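Local structure of BamaA.19900.a (Balamuthia mandrillaris, 6VZZ) at residues F134-P138 and T139-F143; N231-Y234 and A235-R239; K307-M310 and L311-F315. The protein is a glucokinase that binds beta-D-glucopyranose and probably phosphorylates glucose at the expense of ATP. All blocks are in the same frame, centred on the assembly; numbering follows the deposited sequence.

Interaction 1 of 3, residues F134-P138 and T139-F143; sequences FLFPP and TKTHF
Pro137 O is held by two donors from the residues that follow it. Lys140 N reaches it at 2.9 Å and closes a type I beta turn from Pro137 to Lys140, while Thr141 OG1 comes in at 2.7 Å. Neither bond lies in the plane of the carbonyl group: the amide stands 56° out of it on one face and the hydroxyl 43° out on the other, so the oxygen is clasped between them. The threonine can do this because its OG1 lies beside its own backbone N, chi1 -66°, a placement that turns the hydroxyl back over the turn and leaves CG2 pointing along the Phe136 side. There CG2 comes within 4.2 Å of Phe136 CB, and OG1 itself lies 3.5 Å from that same Phe136 CB. Across the mouth of the turn, Pro137 CG rests 3.7 Å from Lys140 CB, the two side chains crossing at about a right angle before the lysine chain leads away. Pro138 suits the second turn position, since its ring fixes the phi that a type I turn needs there, and the Pro137 ring is the apolar surface on which Lys140 CB rests, with its CD beside the Thr141 hydroxyl. Just ahead of the turn, Phe136 sets its ring edge-to-face with Phe79 and packs on strands 37-43 and 96-101. This is a type I turn braced by a threonine hydroxyl, which delivers the chain into edge strand 141-145 of the five-stranded mixed sheet of an actin-like ATPase fold, the strand whose end carries the glucose-pocket residue Asn145.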
ATOM      1  N   PHE A 134     -19.591 -31.345  -7.218  1.00 42.71           N
ATOM      2  CA  PHE A 134     -20.578 -31.411  -6.147  1.00 44.15           C
ATOM      3  C   PHE A 134     -20.413 -30.256  -5.160  1.00 42.83           C
ATOM      4  O   PHE A 134     -21.392 -29.595  -4.799  1.00 43.93           O
ATOM      5  CB  PHE A 134     -20.495 -32.751  -5.422  1.00 45.79           C
ATOM      6  CG  PHE A 134     -21.516 -32.901  -4.336  1.00 47.85           C
ATOM      7  CD1 PHE A 134     -22.777 -33.386  -4.619  1.00 50.43           C
ATOM      8  CD2 PHE A 134     -21.223 -32.531  -3.033  1.00 47.53           C
ATOM      9  CE1 PHE A 134     -23.723 -33.506  -3.630  1.00 52.79           C
ATOM     10  CE2 PHE A 134     -22.166 -32.647  -2.045  1.00 49.79           C
ATOM     11  CZ  PHE A 134     -23.420 -33.138  -2.343  1.00 52.51           C
ATOM     12  N   LEU A 135     -19.189 -29.997  -4.707  1.00 41.76           N
ATOM     13  CA  LEU A 135     -18.982 -28.921  -3.748  1.00 41.49           C
ATOM     14  C   LEU A 135     -18.628 -27.606  -4.408  1.00 38.19           C
ATOM     15  O   LEU A 135     -18.717 -26.560  -3.756  1.00 37.61           O
ATOM     16  CB  LEU A 135     -17.871 -29.269  -2.747  1.00 39.26           C
ATOM     17  CG  LEU A 135     -18.108 -30.386  -1.738  1.00 41.32           C
ATOM     18  CD1 LEU A 135     -16.959 -30.445  -0.746  1.00 40.80           C
ATOM     19  CD2 LEU A 135     -19.427 -30.198  -1.015  1.00 43.06           C
ATOM     20  N   PHE A 136     -18.227 -27.628  -5.672  1.00 41.42           N
ATOM     21  CA  PHE A 136     -17.689 -26.448  -6.348  1.00 40.60           C
ATOM     22  C   PHE A 136     -18.397 -26.301  -7.685  1.00 39.79           C
ATOM     23  O   PHE A 136     -17.845 -26.652  -8.733  1.00 43.41           O
ATOM     24  CB  PHE A 136     -16.172 -26.558  -6.501  1.00 38.00           C
ATOM     25  CG  PHE A 136     -15.467 -26.801  -5.201  1.00 39.80           C
ATOM     26  CD1 PHE A 136     -15.198 -25.748  -4.332  1.00 38.75           C
ATOM     27  CD2 PHE A 136     -15.107 -28.088  -4.822  1.00 39.97           C
ATOM     28  CE1 PHE A 136     -14.567 -25.972  -3.114  1.00 36.85           C
ATOM     29  CE2 PHE A 136     -14.471 -28.315  -3.609  1.00 38.60           C
ATOM     30  CZ  PHE A 136     -14.205 -27.260  -2.755  1.00 36.24           C
ATOM     31  N   PRO A 137     -19.622 -25.775  -7.680  1.00 42.65           N
ATOM     32  CA  PRO A 137     -20.376 -25.606  -8.931  1.00 42.27           C
ATOM     33  C   PRO A 137     -19.585 -24.781  -9.926  1.00 42.26           C
ATOM     34  O   PRO A 137     -19.086 -23.697  -9.584  1.00 42.12           O
ATOM     35  CB  PRO A 137     -21.648 -24.873  -8.483  1.00 41.06           C
ATOM     36  CG  PRO A 137     -21.278 -24.229  -7.177  1.00 42.33           C
ATOM     37  CD  PRO A 137     -20.303 -25.152  -6.530  1.00 40.69           C
ATOM     38  N   PRO A 138     -19.429 -25.277 -11.158  1.00 42.16           N
ATOM     39  CA  PRO A 138     -18.498 -24.642 -12.111  1.00 44.41           C
ATOM     40  C   PRO A 138     -18.734 -23.159 -12.359  1.00 47.51           C
ATOM     41  O   PRO A 138     -17.766 -22.392 -12.471  1.00 47.61           O
ATOM     42  CB  PRO A 138     -18.715 -25.474 -13.379  1.00 40.70           C
ATOM     43  CG  PRO A 138     -19.024 -26.828 -12.858  1.00 40.88           C
ATOM     44  CD  PRO A 138     -19.876 -26.596 -11.631  1.00 44.52           C
ATOM     45  N   THR A 139     -19.984 -22.722 -12.442  1.00 43.66           N
ATOM     46  CA  THR A 139     -20.249 -21.316 -12.700  1.00 44.75           C
ATOM     47  C   THR A 139     -20.411 -20.493 -11.425  1.00 47.65           C
ATOM     48  O   THR A 139     -20.581 -19.275 -11.512  1.00 48.46           O
ATOM     49  CB  THR A 139     -21.494 -21.182 -13.581  1.00 48.03           C
ATOM     50  OG1 THR A 139     -22.549 -21.985 -13.039  1.00 50.04           O
ATOM     51  CG2 THR A 139     -21.192 -21.664 -15.001  1.00 45.29           C
ATOM     52  N   LYS A 140     -20.343 -21.113 -10.249  1.00 46.43           N
ATOM     53  CA  LYS A 140     -20.622 -20.425  -8.991  1.00 44.90           C
ATOM     54  C   LYS A 140     -19.537 -20.708  -7.951  1.00 41.36           C
ATOM     55  O   LYS A 140     -19.822 -20.866  -6.760  1.00 40.67           O
ATOM     56  CB  LYS A 140     -22.008 -20.813  -8.470  1.00 45.11           C
ATOM     57  CG  LYS A 140     -23.147 -20.450  -9.426  1.00 47.39           C
ATOM     58  CD  LYS A 140     -24.528 -20.806  -8.874  1.00 59.31           C
ATOM     59  CE  LYS A 140     -24.928 -22.262  -9.158  1.00 59.58           C
ATOM     60  NZ  LYS A 140     -26.200 -22.654  -8.461  1.00 57.92           N
ATOM     61  N   THR A 141     -18.275 -20.753  -8.388  1.00 41.41           N
ATOM     62  CA  THR A 141     -17.121 -20.992  -7.528  1.00 43.07           C
ATOM     63  C   THR A 141     -16.100 -19.878  -7.725  1.00 43.68           C
ATOM     64  O   THR A 141     -15.727 -19.572  -8.862  1.00 45.43           O
ATOM     65  CB  THR A 141     -16.474 -22.347  -7.838  1.00 41.09           C
ATOM     66  OG1 THR A 141     -17.374 -23.402  -7.487  1.00 39.11           O
ATOM     67  CG2 THR A 141     -15.172 -22.520  -7.069  1.00 38.31           C
ATOM     68  N   HIS A 142     -15.627 -19.285  -6.627  1.00 41.82           N
ATOM     69  CA  HIS A 142     -14.737 -18.132  -6.714  1.00 41.60           C
ATOM     70  C   HIS A 142     -13.520 -18.314  -5.832  1.00 37.94           C
ATOM     71  O   HIS A 142     -13.604 -18.897  -4.749  1.00 38.45           O
ATOM     72  CB  HIS A 142     -15.470 -16.841  -6.334  1.00 41.84           C
ATOM     73  CG  HIS A 142     -16.682 -16.599  -7.168  1.00 47.64           C
ATOM     74  ND1 HIS A 142     -16.602 -16.282  -8.508  1.00 52.65           N
ATOM     75  CD2 HIS A 142     -18.001 -16.702  -6.878  1.00 47.85           C
ATOM     76  CE1 HIS A 142     -17.823 -16.174  -9.004  1.00 54.78           C
ATOM     77  NE2 HIS A 142     -18.689 -16.424  -8.036  1.00 55.60           N
ATOM     78  N   PHE A 143     -12.388 -17.818  -6.313  1.00 39.34           N
ATOM     79  CA  PHE A 143     -11.159 -17.738  -5.539  1.00 38.42           C
ATOM     80  C   PHE A 143     -11.018 -16.333  -4.980  1.00 39.79           C
ATOM     81  O   PHE A 143     -11.192 -15.350  -5.709  1.00 43.88           O
ATOM     82  CB  PHE A 143      -9.941 -18.053  -6.404  1.00 40.67           C
ATOM     83  CG  PHE A 143      -9.667 -19.519  -6.580  1.00 40.85           C
ATOM     84  CD1 PHE A 143      -9.672 -20.376  -5.496  1.00 40.59           C
ATOM     85  CD2 PHE A 143      -9.376 -20.030  -7.839  1.00 42.66           C
ATOM     86  CE1 PHE A 143      -9.394 -21.718  -5.659  1.00 42.53           C
ATOM     87  CE2 PHE A 143      -9.103 -21.366  -8.015  1.00 42.99           C
ATOM     88  CZ  PHE A 143      -9.111 -22.216  -6.924  1.00 44.17           C
TER

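Interaction 2 of 3, residues N231-Y234 and A235-R239; sequences NAAY and AEETR
Thr238 and Tyr234 meet one turn apart at the start of a helix. Thr238 OG1 lies beside its own backbone N, chi1 -55°, which brings the hydroxyl back to Tyr234 O at 2.8 Å. Thr238 N reaches the same oxygen at 3.1 Å from the opposite face of its plane, so one residue supplies both donors, its amide and its hydroxyl. The hydroxyl also sits 4.3 Å above the plane of the Tyr234 ring, over its centre. Beyond that ring, the Tyr234 OH bonds Glu242 of the second subunit. Ala233 is the N-cap, where its methyl offers no acceptor of its own; the chain is shaped instead by Asn231, whose OD1 takes Ala233 N at 2.8 Å in the carbonyl plane, on a lone pair. This Asx turn coincides with a type I turn from Asn231 to Tyr234, and a water spans Ala232 O and Glu236 N. The two glutamates lie close to the N-cap carbonyl by different routes. Glu236 tucks CG between its backbone N and carbonyl carbon, chi1 76°, and so places it 3.5 Å from Ala233 O. Glu237 brings its own CG to 3.2 Å from Ala233 O, and the extended chain carries OE1 of Glu237 to 4.1 Å from Ala233 CB. Negative groups in the first turn would suit the positive end of the helix dipole, and here they are also paired: Glu236 with Lys307, Glu237 with Arg318 and Lys314.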
ATOM      1  N   ASN A 231      20.193   3.574  16.993  1.00 49.20           N
ATOM      2  CA  ASN A 231      19.391   2.650  17.785  1.00 48.28           C
ATOM      3  C   ASN A 231      20.288   1.585  18.410  1.00 49.83           C
ATOM      4  O   ASN A 231      21.243   1.115  17.786  1.00 52.40           O
ATOM      5  CB  ASN A 231      18.328   2.008  16.887  1.00 48.07           C
ATOM      6  CG  ASN A 231      17.250   1.277  17.663  1.00 46.65           C
ATOM      7  OD1 ASN A 231      17.495   0.236  18.265  1.00 48.95           O
ATOM      8  ND2 ASN A 231      16.034   1.801  17.613  1.00 50.76           N
ATOM      9  N   ALA A 232      19.985   1.201  19.651  1.00 48.82           N
ATOM     10  CA  ALA A 232      20.822   0.218  20.333  1.00 50.85           C
ATOM     11  C   ALA A 232      20.762  -1.152  19.676  1.00 52.03           C
ATOM     12  O   ALA A 232      21.637  -1.989  19.929  1.00 51.79           O
ATOM     13  CB  ALA A 232      20.411   0.085  21.796  1.00 52.17           C
ATOM     14  N   ALA A 233      19.746  -1.409  18.854  1.00 48.25           N
ATOM     15  CA  ALA A 233      19.593  -2.692  18.189  1.00 51.83           C
ATOM     16  C   ALA A 233      20.188  -2.701  16.785  1.00 50.52           C
ATOM     17  O   ALA A 233      20.008  -3.681  16.055  1.00 50.82           O
ATOM     18  CB  ALA A 233      18.111  -3.081  18.136  1.00 48.74           C
ATOM     19  N   TYR A 234      20.903  -1.642  16.399  1.00 46.72           N
ATOM     20  CA  TYR A 234      21.314  -1.483  15.007  1.00 47.14           C
ATOM     21  C   TYR A 234      22.350  -2.529  14.604  1.00 51.98           C
ATOM     22  O   TYR A 234      22.240  -3.147  13.536  1.00 52.35           O
ATOM     23  CB  TYR A 234      21.848  -0.069  14.792  1.00 46.35           C
ATOM     24  CG  TYR A 234      22.350   0.219  13.390  1.00 52.44           C
ATOM     25  CD1 TYR A 234      21.474   0.255  12.312  1.00 48.30           C
ATOM     26  CD2 TYR A 234      23.701   0.476  13.146  1.00 51.69           C
ATOM     27  CE1 TYR A 234      21.919   0.534  11.036  1.00 43.41           C
ATOM     28  CE2 TYR A 234      24.156   0.757  11.862  1.00 51.18           C
ATOM     29  CZ  TYR A 234      23.247   0.784  10.813  1.00 51.84           C
ATOM     30  OH  TYR A 234      23.661   1.060   9.531  1.00 56.02           O
ATOM     31  N   ALA A 235      23.365  -2.739  15.443  1.00 52.32           N
ATOM     32  CA  ALA A 235      24.403  -3.712  15.120  1.00 53.02           C
ATOM     33  C   ALA A 235      23.844  -5.129  15.081  1.00 53.57           C
ATOM     34  O   ALA A 235      24.192  -5.915  14.189  1.00 54.19           O
ATOM     35  CB  ALA A 235      25.543  -3.618  16.128  1.00 54.19           C
ATOM     36  N   GLU A 236      22.980  -5.477  16.038  1.00 51.15           N
ATOM     37  CA  GLU A 236      22.491  -6.848  16.108  1.00 53.40           C
ATOM     38  C   GLU A 236      21.425  -7.121  15.055  1.00 53.36           C
ATOM     39  O   GLU A 236      21.338  -8.250  14.554  1.00 52.38           O
ATOM     40  CB  GLU A 236      21.959  -7.168  17.513  1.00 53.77           C
ATOM     41  CG  GLU A 236      20.587  -6.591  17.847  1.00 56.54           C
ATOM     42  CD  GLU A 236      19.897  -7.314  19.011  1.00 68.68           C
ATOM     43  OE1 GLU A 236      20.560  -8.127  19.711  1.00 67.63           O
ATOM     44  OE2 GLU A 236      18.683  -7.066  19.217  1.00 69.71           O
ATOM     45  N   GLU A 237      20.616  -6.117  14.697  1.00 52.11           N
ATOM     46  CA  GLU A 237      19.658  -6.309  13.612  1.00 50.53           C
ATOM     47  C   GLU A 237      20.379  -6.546  12.297  1.00 49.61           C
ATOM     48  O   GLU A 237      19.959  -7.380  11.489  1.00 52.69           O
ATOM     49  CB  GLU A 237      18.727  -5.103  13.488  1.00 47.34           C
ATOM     50  CG  GLU A 237      17.584  -5.085  14.476  1.00 48.48           C
ATOM     51  CD  GLU A 237      16.503  -4.101  14.074  1.00 49.63           C
ATOM     52  OE1 GLU A 237      15.651  -3.764  14.925  1.00 47.67           O
ATOM     53  OE2 GLU A 237      16.510  -3.664  12.901  1.00 50.67           O
ATOM     54  N   THR A 238      21.474  -5.821  12.072  1.00 51.00           N
ATOM     55  CA  THR A 238      22.272  -6.034  10.870  1.00 53.70           C
ATOM     56  C   THR A 238      22.796  -7.463  10.802  1.00 54.23           C
ATOM     57  O   THR A 238      22.788  -8.080   9.730  1.00 55.31           O
ATOM     58  CB  THR A 238      23.425  -5.029  10.826  1.00 49.94           C
ATOM     59  OG1 THR A 238      22.889  -3.701  10.921  1.00 49.18           O
ATOM     60  CG2 THR A 238      24.194  -5.167   9.533  1.00 47.12           C
ATOM     61  N   ARG A 239      23.242  -8.013  11.936  1.00 52.62           N
ATOM     62  CA  ARG A 239      23.696  -9.401  11.937  1.00 53.04           C
ATOM     63  C   ARG A 239      22.546 -10.354  11.631  1.00 54.40           C
ATOM     64  O   ARG A 239      22.705 -11.293  10.841  1.00 53.11           O
ATOM     65  CB  ARG A 239      24.352  -9.747  13.274  1.00 54.71           C
ATOM     66  CG  ARG A 239      25.653  -8.985  13.563  1.00 54.37           C
ATOM     67  CD  ARG A 239      26.498  -9.663  14.643  1.00 57.28           C
ATOM     68  NE  ARG A 239      25.756  -9.895  15.881  1.00 57.28           N
ATOM     69  CZ  ARG A 239      25.601  -8.993  16.853  1.00 60.42           C
ATOM     70  NH1 ARG A 239      26.140  -7.781  16.747  1.00 57.78           N
ATOM     71  NH2 ARG A 239      24.904  -9.301  17.941  1.00 57.59           N
TER
HETATM   72  O   HOH W   1      22.995  -4.208  18.537  1.00 51.51           O

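Interaction 3 of 3, residues K307-M310 and L311-F315; sequences KAMM and LHFKF
Met309 runs alongside His312 and Phe313, pointing the same way as both, and its last two atoms make the contact. Its CB leaves the helix away from residues 311-315, but CG, anti to the backbone N, already leads back toward the following turn, and the bend at chi2, 74°, sets SD beside His312. There SD lies 4.2 Å from His312 CD2, approaching the imidazole obliquely, 54° off the ring normal. With chi3 extended at -179°, CE continues outward to the edge of the Phe313 ring, near its plane, where it is 3.3 Å from Phe313 CE2. An unbranched, flexible thioether suits this place, since it can pass one aromatic side chain and finish against another. The two rings also meet each other: His312 CD2 stands 4.1 Å above the Phe313 plane, towards its rim, while His312 ND1 bonds Ile260 O, which helps fix the rotation of the ring. Beneath the side chains, regular i to i+4 bonds bind the turn, among them Phe313 N to Met309 O at 2.9 Å and His312 N to Ala308 O at 2.8 Å. On another side of the helix, Leu311 brings CD1 to 3.5 Å from Lys307 O, the leucine filling the buried side while the amino group of Lys307 goes to Glu236. The whole segment belongs to the long helix 303-327, with Ala308, Met309 and Leu311 packing on helix 263-276, Met310 and Phe313 on helix 350-357, and Leu311 and Phe315 on helix 234-249.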
ATOM      1  N   LYS A 307      13.971 -13.502  23.206  1.00 53.80           N
ATOM      2  CA  LYS A 307      14.727 -12.627  22.313  1.00 55.18           C
ATOM      3  C   LYS A 307      14.259 -12.777  20.869  1.00 52.60           C
ATOM      4  O   LYS A 307      14.034 -11.782  20.171  1.00 53.20           O
ATOM      5  CB  LYS A 307      16.225 -12.922  22.440  1.00 56.95           C
ATOM      6  CG  LYS A 307      17.143 -11.967  21.684  1.00 59.33           C
ATOM      7  CD  LYS A 307      16.946 -10.524  22.136  1.00 71.50           C
ATOM      8  CE  LYS A 307      17.877  -9.554  21.399  1.00 73.65           C
ATOM      9  NZ  LYS A 307      17.616  -8.123  21.746  1.00 65.60           N
ATOM     10  N   ALA A 308      14.075 -14.020  20.415  1.00 52.67           N
ATOM     11  CA  ALA A 308      13.612 -14.252  19.051  1.00 52.27           C
ATOM     12  C   ALA A 308      12.189 -13.737  18.856  1.00 48.70           C
ATOM     13  O   ALA A 308      11.882 -13.071  17.859  1.00 44.81           O
ATOM     14  CB  ALA A 308      13.698 -15.739  18.721  1.00 47.64           C
ATOM     15  N   MET A 309      11.300 -14.043  19.800  1.00 47.01           N
ATOM     16  CA  MET A 309       9.920 -13.580  19.696  1.00 47.46           C
ATOM     17  C   MET A 309       9.851 -12.054  19.708  1.00 49.22           C
ATOM     18  O   MET A 309       9.056 -11.453  18.978  1.00 42.43           O
ATOM     19  CB  MET A 309       9.102 -14.171  20.841  1.00 47.64           C
ATOM     20  CG  MET A 309       7.610 -14.101  20.667  1.00 49.73           C
ATOM     21  SD  MET A 309       7.043 -15.291  19.444  1.00 52.04           S
ATOM     22  CE  MET A 309       5.293 -14.953  19.432  1.00 51.70           C
ATOM     23  N   MET A 310      10.685 -11.418  20.536  1.00 51.51           N
ATOM     24  CA  MET A 310      10.805  -9.964  20.538  1.00 46.13           C
ATOM     25  C   MET A 310      11.092  -9.429  19.139  1.00 46.65           C
ATOM     26  O   MET A 310      10.424  -8.506  18.658  1.00 47.18           O
ATOM     27  CB  MET A 310      11.910  -9.555  21.508  1.00 51.68           C
ATOM     28  CG  MET A 310      11.870  -8.112  21.952  1.00 60.82           C
ATOM     29  SD  MET A 310      10.312  -7.740  22.773  1.00 77.57           S
ATOM     30  CE  MET A 310       9.507  -6.782  21.489  1.00 55.22           C
ATOM     31  N   LEU A 311      12.103  -9.990  18.473  1.00 47.78           N
ATOM     32  CA  LEU A 311      12.451  -9.523  17.137  1.00 46.94           C
ATOM     33  C   LEU A 311      11.358  -9.862  16.140  1.00 43.83           C
ATOM     34  O   LEU A 311      11.071  -9.076  15.228  1.00 42.80           O
ATOM     35  CB  LEU A 311      13.779 -10.131  16.699  1.00 46.36           C
ATOM     36  CG  LEU A 311      14.996  -9.558  17.406  1.00 45.78           C
ATOM     37  CD1 LEU A 311      16.032 -10.631  17.590  1.00 48.78           C
ATOM     38  CD2 LEU A 311      15.549  -8.413  16.585  1.00 46.61           C
ATOM     39  N   HIS A 312      10.752 -11.039  16.294  1.00 45.85           N
ATOM     40  CA  HIS A 312       9.620 -11.437  15.466  1.00 43.63           C
ATOM     41  C   HIS A 312       8.543 -10.358  15.487  1.00 41.90           C
ATOM     42  O   HIS A 312       8.166  -9.813  14.444  1.00 39.66           O
ATOM     43  CB  HIS A 312       9.091 -12.779  15.979  1.00 42.60           C
ATOM     44  CG  HIS A 312       7.871 -13.279  15.278  1.00 41.83           C
ATOM     45  ND1 HIS A 312       7.887 -13.721  13.973  1.00 41.62           N
ATOM     46  CD2 HIS A 312       6.602 -13.451  15.718  1.00 44.03           C
ATOM     47  CE1 HIS A 312       6.675 -14.124  13.633  1.00 45.52           C
ATOM     48  NE2 HIS A 312       5.876 -13.968  14.674  1.00 45.34           N
ATOM     49  N   PHE A 313       8.086  -9.989  16.685  1.00 43.70           N
ATOM     50  CA  PHE A 313       7.024  -9.000  16.788  1.00 40.42           C
ATOM     51  C   PHE A 313       7.524  -7.599  16.499  1.00 41.49           C
ATOM     52  O   PHE A 313       6.744  -6.747  16.051  1.00 40.78           O
ATOM     53  CB  PHE A 313       6.372  -9.067  18.160  1.00 43.75           C
ATOM     54  CG  PHE A 313       5.161  -9.927  18.182  1.00 50.03           C
ATOM     55  CD1 PHE A 313       4.021  -9.539  17.499  1.00 52.74           C
ATOM     56  CD2 PHE A 313       5.160 -11.135  18.845  1.00 52.29           C
ATOM     57  CE1 PHE A 313       2.896 -10.331  17.493  1.00 55.39           C
ATOM     58  CE2 PHE A 313       4.032 -11.933  18.839  1.00 56.78           C
ATOM     59  CZ  PHE A 313       2.899 -11.530  18.160  1.00 55.31           C
ATOM     60  N   LYS A 314       8.810  -7.337  16.738  1.00 41.93           N
ATOM     61  CA  LYS A 314       9.363  -6.040  16.369  1.00 40.68           C
ATOM     62  C   LYS A 314       9.196  -5.787  14.877  1.00 39.98           C
ATOM     63  O   LYS A 314       8.763  -4.706  14.460  1.00 40.92           O
ATOM     64  CB  LYS A 314      10.831  -5.955  16.778  1.00 43.39           C
ATOM     65  CG  LYS A 314      11.470  -4.630  16.415  1.00 43.54           C
ATOM     66  CD  LYS A 314      12.526  -4.211  17.426  1.00 48.21           C
ATOM     67  CE  LYS A 314      13.851  -4.900  17.177  1.00 49.98           C
ATOM     68  NZ  LYS A 314      14.967  -4.256  17.952  1.00 54.01           N
ATOM     69  N   PHE A 315       9.501  -6.787  14.051  1.00 37.61           N
ATOM     70  CA  PHE A 315       9.386  -6.573  12.614  1.00 37.03           C
ATOM     71  C   PHE A 315       7.936  -6.560  12.164  1.00 38.20           C
ATOM     72  O   PHE A 315       7.610  -5.899  11.172  1.00 37.29           O
ATOM     73  CB  PHE A 315      10.190  -7.616  11.847  1.00 36.63           C
ATOM     74  CG  PHE A 315      11.637  -7.261  11.718  1.00 39.27           C
ATOM     75  CD1 PHE A 315      12.526  -7.532  12.753  1.00 41.02           C
ATOM     76  CD2 PHE A 315      12.108  -6.623  10.581  1.00 36.30           C
ATOM     77  CE1 PHE A 315      13.865  -7.183  12.647  1.00 42.72           C
ATOM     78  CE2 PHE A 315      13.436  -6.274  10.466  1.00 37.34           C
ATOM     79  CZ  PHE A 315      14.323  -6.556  11.500  1.00 41.99           C
TER

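Interactions 2 and 3 are joined directly, their centres about 13 Å apart. Glu236 OE2 meets Lys307 NZ at 2.9 Å and Glu237 OE1 meets Lys314 NZ at 3.1 Å, two salt bridges that tie the first turn of helix 234-249 to helix 303-327; the paired glutamates probably ease the proximity of Lys307 NZ and Lys314 NZ, 6.0 Å apart. Interaction 1 lies across the centre of the chain, about 50 Å from interaction 2 and 41 Å from interaction 3, centre to centre, and the side chain of its Pro138 is about 5 Å from a bound calcium ion. Its strand leads to Asn145 and Asp146 of the glucose pocket. In interaction 3, the His312 side chain is about 12 Å from a bound glucose.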